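Local coordinates for D-alanyl-D-alanine carboxypeptidase (Penicillin binding protein) family protein (PDB 6OSU) that probably trims the C-terminal D-alanine from peptidoglycan precursor peptides, as a serine-type D-Ala-D-Ala carboxypeptidase of the peptidase S11 family, at residues Pro90-Asn94 / Tyr104-Gly108; Asn126-Ile130 / Pro164-Pro168. One frame throughout, in Å; residues are numbered along the deposited sequence.

Overall arrangement
Both contacts lie in the carboxypeptidase domain, on the same side of the chain's centre, with their own centres about 14 Å apart. Contact 1 is partly buried and nearer the surface. Contact 2 is buried and borders the predicted active site. Helix 126-137 ties them together. It supplies one segment of contact 2, and its Ala131 and Glu134 meet Ile91 and Ser92 of contact 1. Asp127 also faces residues 104-108, where its OD2 takes weak hydrogen bonds from the backbone N of Tyr104 and Val105. The chemistry differs. Contact 1 has a backbone hydrogen bond between its segments; in contact 2 there is none, and Asn126 OD1 and Asp165 O both bond Lys67 NZ.

Contact 1: residues Pro90-Asn94 / Tyr104-Gly108; sequences PISEN and YVKAG
Gly108 N donates a nearly straight hydrogen bond to Ile91 O, with an N-O distance of 2.8 Å and an angle of 173° at the hydrogen. The bond lies in the carbonyl plane. Ala107 CA approaches Ile91 O at 3.5 Å as a CA-H...O contact. Ile91 CB and CG2 lie close to Lys106 O. Ile91 chi1 of -50° sets CG1 beside the backbone N and CG2 anti to it, and Ile91 CG2 meets Val105 CG2 at 3.9 Å. The two side chains cross at about a right angle. Further out, Ala107 CB rests on Glu93 CG at 3.5 Å.

The bond closes a chain excursion that leaves strand 88-90, runs through helix 93-96 and returns towards strand 110-112. Ile91 is also backbone hydrogen-bonded to Ala109, the residue after Gly108. Ser92 is the N-cap of the short helix, and its OG caps Ala95 N. The same OG is hydrogen-bonded to Glu134 of helix 126-137. Ile91 also touches Ala96, Val111 and Ala131. The CB of Lys106 points away from segment 90-94, and its NZ is hydrogen-bonded to Ala206 O.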
loop_
_atom_site.group_PDB
_atom_site.type_symbol
_atom_site.label_atom_id
_atom_site.label_comp_id
_atom_site.label_asym_id
_atom_site.label_seq_id
_atom_site.Cartn_x
_atom_site.Cartn_y
_atom_site.Cartn_z
ATOM N N PRO A 90 -9.842 -24.258 -14.768
ATOM C CA PRO A 90 -10.960 -25.123 -14.385
ATOM C C PRO A 90 -11.309 -24.940 -12.917
ATOM O O PRO A 90 -10.438 -24.723 -12.071
ATOM C CB PRO A 90 -10.429 -26.532 -14.666
ATOM C CG PRO A 90 -8.940 -26.397 -14.510
ATOM C CD PRO A 90 -8.598 -25.017 -15.002
ATOM N N ILE A 91 -12.599 -25.023 -12.619
ATOM C CA ILE A 91 -13.099 -24.893 -11.257
ATOM C C ILE A 91 -13.347 -26.297 -10.723
ATOM O O ILE A 91 -14.251 -26.998 -11.189
ATOM C CB ILE A 91 -14.375 -24.047 -11.200
ATOM C CG1 ILE A 91 -14.183 -22.736 -11.965
ATOM C CG2 ILE A 91 -14.775 -23.788 -9.756
ATOM C CD1 ILE A 91 -13.089 -21.853 -11.412
ATOM N N SER A 92 -12.544 -26.712 -9.747
ATOM C CA SER A 92 -12.766 -27.993 -9.097
ATOM C C SER A 92 -14.006 -27.932 -8.209
ATOM O O SER A 92 -14.493 -26.857 -7.845
ATOM C CB SER A 92 -11.549 -28.389 -8.261
ATOM O OG SER A 92 -11.312 -27.448 -7.226
ATOM N N GLU A 93 -14.519 -29.114 -7.860
ATOM C CA GLU A 93 -15.621 -29.166 -6.907
ATOM C C GLU A 93 -15.181 -28.699 -5.527
ATOM O O GLU A 93 -15.999 -28.174 -4.763
ATOM C CB GLU A 93 -16.204 -30.577 -6.840
ATOM C CG GLU A 93 -17.541 -30.710 -7.555
ATOM C CD GLU A 93 -17.763 -32.089 -8.142
ATOM O OE1 GLU A 93 -17.560 -33.087 -7.418
ATOM O OE2 GLU A 93 -18.132 -32.175 -9.333
ATOM N N ASN A 94 -13.900 -28.874 -5.194
ATOM C CA ASN A 94 -13.384 -28.330 -3.943
ATOM C C ASN A 94 -13.513 -26.814 -3.920
ATOM O O ASN A 94 -13.998 -26.235 -2.942
ATOM C CB ASN A 94 -11.927 -28.748 -3.741
ATOM C CG ASN A 94 -11.306 -28.111 -2.512
ATOM O OD1 ASN A 94 -11.734 -28.365 -1.387
ATOM N ND2 ASN A 94 -10.293 -27.279 -2.721
ATOM N N TYR A 104 -19.342 -17.178 -6.878
ATOM C CA TYR A 104 -20.304 -18.124 -7.443
ATOM C C TYR A 104 -19.822 -18.684 -8.780
ATOM O O TYR A 104 -20.518 -18.614 -9.795
ATOM C CB TYR A 104 -21.695 -17.492 -7.557
ATOM C CG TYR A 104 -22.227 -17.075 -6.204
ATOM C CD1 TYR A 104 -22.908 -17.979 -5.397
ATOM C CD2 TYR A 104 -22.017 -15.790 -5.717
ATOM C CE1 TYR A 104 -23.379 -17.611 -4.151
ATOM C CE2 TYR A 104 -22.482 -15.412 -4.470
ATOM C CZ TYR A 104 -23.164 -16.327 -3.691
ATOM O OH TYR A 104 -23.632 -15.957 -2.449
ATOM N N VAL A 105 -18.619 -19.255 -8.768
ATOM C CA VAL A 105 -18.119 -20.051 -9.882
ATOM C C VAL A 105 -18.596 -21.487 -9.707
ATOM O O VAL A 105 -18.646 -22.009 -8.586
ATOM C CB VAL A 105 -16.582 -19.976 -9.975
ATOM C CG1 VAL A 105 -16.145 -18.601 -10.461
ATOM C CG2 VAL A 105 -15.949 -20.290 -8.629
ATOM N N LYS A 106 -18.964 -22.124 -10.814
ATOM C CA LYS A 106 -19.509 -23.473 -10.790
ATOM C C LYS A 106 -18.411 -24.504 -11.025
ATOM O O LYS A 106 -17.430 -24.249 -11.727
ATOM C CB LYS A 106 -20.596 -23.640 -11.851
ATOM C CG LYS A 106 -21.829 -22.781 -11.645
ATOM C CD LYS A 106 -22.776 -22.925 -12.831
ATOM C CE LYS A 106 -24.182 -22.448 -12.503
ATOM N NZ LYS A 106 -24.218 -21.013 -12.122
ATOM N N ALA A 107 -18.596 -25.683 -10.437
ATOM C CA ALA A 107 -17.660 -26.777 -10.649
ATOM C C ALA A 107 -17.724 -27.262 -12.091
ATOM O O ALA A 107 -18.805 -27.398 -12.673
ATOM C CB ALA A 107 -17.968 -27.929 -9.694
ATOM N N GLY A 108 -16.554 -27.529 -12.669
ATOM C CA GLY A 108 -16.460 -27.979 -14.042
ATOM C C GLY A 108 -16.412 -26.875 -15.075
ATOM O O GLY A 108 -16.160 -27.161 -16.253
#

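Contact 2: residues Asn126-Ile130 / Pro164-Pro168; sequences NDATI and PDGLP
Asn126 and Asp165 meet with their side chains crossed at about a right angle. The amide and carboxylate planes are 78° apart. The amide oxygen faces the methylene: Asn126 OD1 lies 3.5 Å from Asp165 CB. At the other end of the amide, Asn126 ND2 comes within 3.8 Å of Leu167 CD2, the two side chains approaching from opposite directions.

One turn along the helix, Thr129 points its methyl at the loop. Thr129 chi1 of -53° keeps OG1 by the backbone N and turns the methyl outward, so that Thr129 CG2 sits 3.2 Å from Pro164 O. In that position OG1 is hydrogen-bonded to Gly125 O. Ile130 passes Asp165 obliquely, and its CD1 reaches Asp165 OD2 at 3.7 Å. Ile130 CD1 also lies 4.3 Å from Pro164 CG. The other surroundings of Pro164 include helix 140-154, with Phe143 and Met147 among them.

The segment 126-130 begins helix 126-137, just after Ser124. Ser124 and Asn126 match the SxN pattern of penicillin-binding proteins. No hydrogen bond joins the two segments directly. Instead, Asn126 OD1 and Asp165 O are both hydrogen-bonded to Lys67 NZ, the predicted proton acceptor. Asn126 ND2 is hydrogen-bonded to Gly99 O, which helps to fix how the amide is turned. The amide oxygen and the loop carbonyl thus converge on one lysine nitrogen, an arrangement consistent with positioning Lys67 near Ser64, the predicted acylated serine.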
loop_
_atom_site.group_PDB
_atom_site.type_symbol
_atom_site.label_atom_id
_atom_site.label_comp_id
_atom_site.label_asym_id
_atom_site.label_seq_id
_atom_site.Cartn_x
_atom_site.Cartn_y
_atom_site.Cartn_z
ATOM N N ASN A 126 -13.969 -16.819 -1.804
ATOM C CA ASN A 126 -13.053 -17.894 -1.437
ATOM C C ASN A 126 -12.949 -18.939 -2.545
ATOM O O ASN A 126 -11.876 -19.513 -2.764
ATOM C CB ASN A 126 -13.499 -18.533 -0.123
ATOM C CG ASN A 126 -13.431 -17.571 1.041
ATOM O OD1 ASN A 126 -12.469 -16.816 1.175
ATOM N ND2 ASN A 126 -14.464 -17.572 1.876
ATOM N N ASP A 127 -14.048 -19.197 -3.257
ATOM C CA ASP A 127 -14.000 -20.163 -4.351
ATOM C C ASP A 127 -13.034 -19.715 -5.446
ATOM O O ASP A 127 -12.306 -20.538 -6.013
ATOM C CB ASP A 127 -15.406 -20.400 -4.913
ATOM C CG ASP A 127 -16.164 -19.112 -5.205
ATOM O OD1 ASP A 127 -15.609 -18.014 -4.991
ATOM O OD2 ASP A 127 -17.329 -19.203 -5.651
ATOM N N ALA A 128 -12.996 -18.413 -5.740
ATOM C CA ALA A 128 -12.061 -17.917 -6.746
ATOM C C ALA A 128 -10.622 -18.022 -6.257
ATOM O O ALA A 128 -9.731 -18.428 -7.012
ATOM C CB ALA A 128 -12.395 -16.473 -7.118
ATOM N N THR A 129 -10.381 -17.665 -4.993
ATOM C CA THR A 129 -9.043 -17.778 -4.422
ATOM C C THR A 129 -8.546 -19.218 -4.471
ATOM O O THR A 129 -7.399 -19.481 -4.847
ATOM C CB THR A 129 -9.046 -17.265 -2.981
ATOM O OG1 THR A 129 -9.613 -15.951 -2.948
ATOM C CG2 THR A 129 -7.627 -17.211 -2.429
ATOM N N ILE A 130 -9.406 -20.168 -4.096
ATOM C CA ILE A 130 -9.007 -21.571 -4.087
ATOM C C ILE A 130 -8.756 -22.068 -5.506
ATOM O O ILE A 130 -7.851 -22.878 -5.742
ATOM C CB ILE A 130 -10.072 -22.415 -3.359
ATOM C CG1 ILE A 130 -10.094 -22.067 -1.870
ATOM C CG2 ILE A 130 -9.827 -23.905 -3.561
ATOM C CD1 ILE A 130 -8.714 -22.003 -1.243
ATOM N N PRO A 164 -4.739 -20.254 1.569
ATOM C CA PRO A 164 -4.700 -19.146 0.600
ATOM C C PRO A 164 -5.782 -18.086 0.762
ATOM O O PRO A 164 -5.664 -17.017 0.140
ATOM C CB PRO A 164 -4.862 -19.855 -0.757
ATOM C CG PRO A 164 -4.545 -21.296 -0.494
ATOM C CD PRO A 164 -5.013 -21.538 0.901
ATOM N N ASP A 165 -6.829 -18.322 1.553
ATOM C CA ASP A 165 -7.969 -17.412 1.560
ATOM C C ASP A 165 -8.228 -16.729 2.894
ATOM O O ASP A 165 -9.099 -15.853 2.956
ATOM C CB ASP A 165 -9.245 -18.142 1.107
ATOM C CG ASP A 165 -9.468 -19.447 1.833
ATOM O OD1 ASP A 165 -8.657 -19.788 2.720
ATOM O OD2 ASP A 165 -10.455 -20.138 1.500
ATOM N N GLY A 166 -7.508 -17.086 3.954
ATOM C CA GLY A 166 -7.668 -16.419 5.227
ATOM C C GLY A 166 -8.771 -16.955 6.110
ATOM O O GLY A 166 -9.140 -16.287 7.084
ATOM N N LEU A 167 -9.315 -18.127 5.802
ATOM C CA LEU A 167 -10.307 -18.731 6.674
ATOM C C LEU A 167 -9.628 -19.236 7.945
ATOM O O LEU A 167 -8.547 -19.826 7.875
ATOM C CB LEU A 167 -11.025 -19.873 5.958
ATOM C CG LEU A 167 -11.907 -19.418 4.790
ATOM C CD1 LEU A 167 -12.471 -20.614 4.039
ATOM C CD2 LEU A 167 -13.029 -18.498 5.273
ATOM N N PRO A 168 -10.230 -19.020 9.114
ATOM C CA PRO A 168 -9.537 -19.329 10.372
ATOM C C PRO A 168 -9.197 -20.808 10.513
ATOM O O PRO A 168 -9.752 -21.675 9.833
ATOM C CB PRO A 168 -10.536 -18.880 11.448
ATOM C CG PRO A 168 -11.863 -18.829 10.752
ATOM C CD PRO A 168 -11.562 -18.432 9.341
#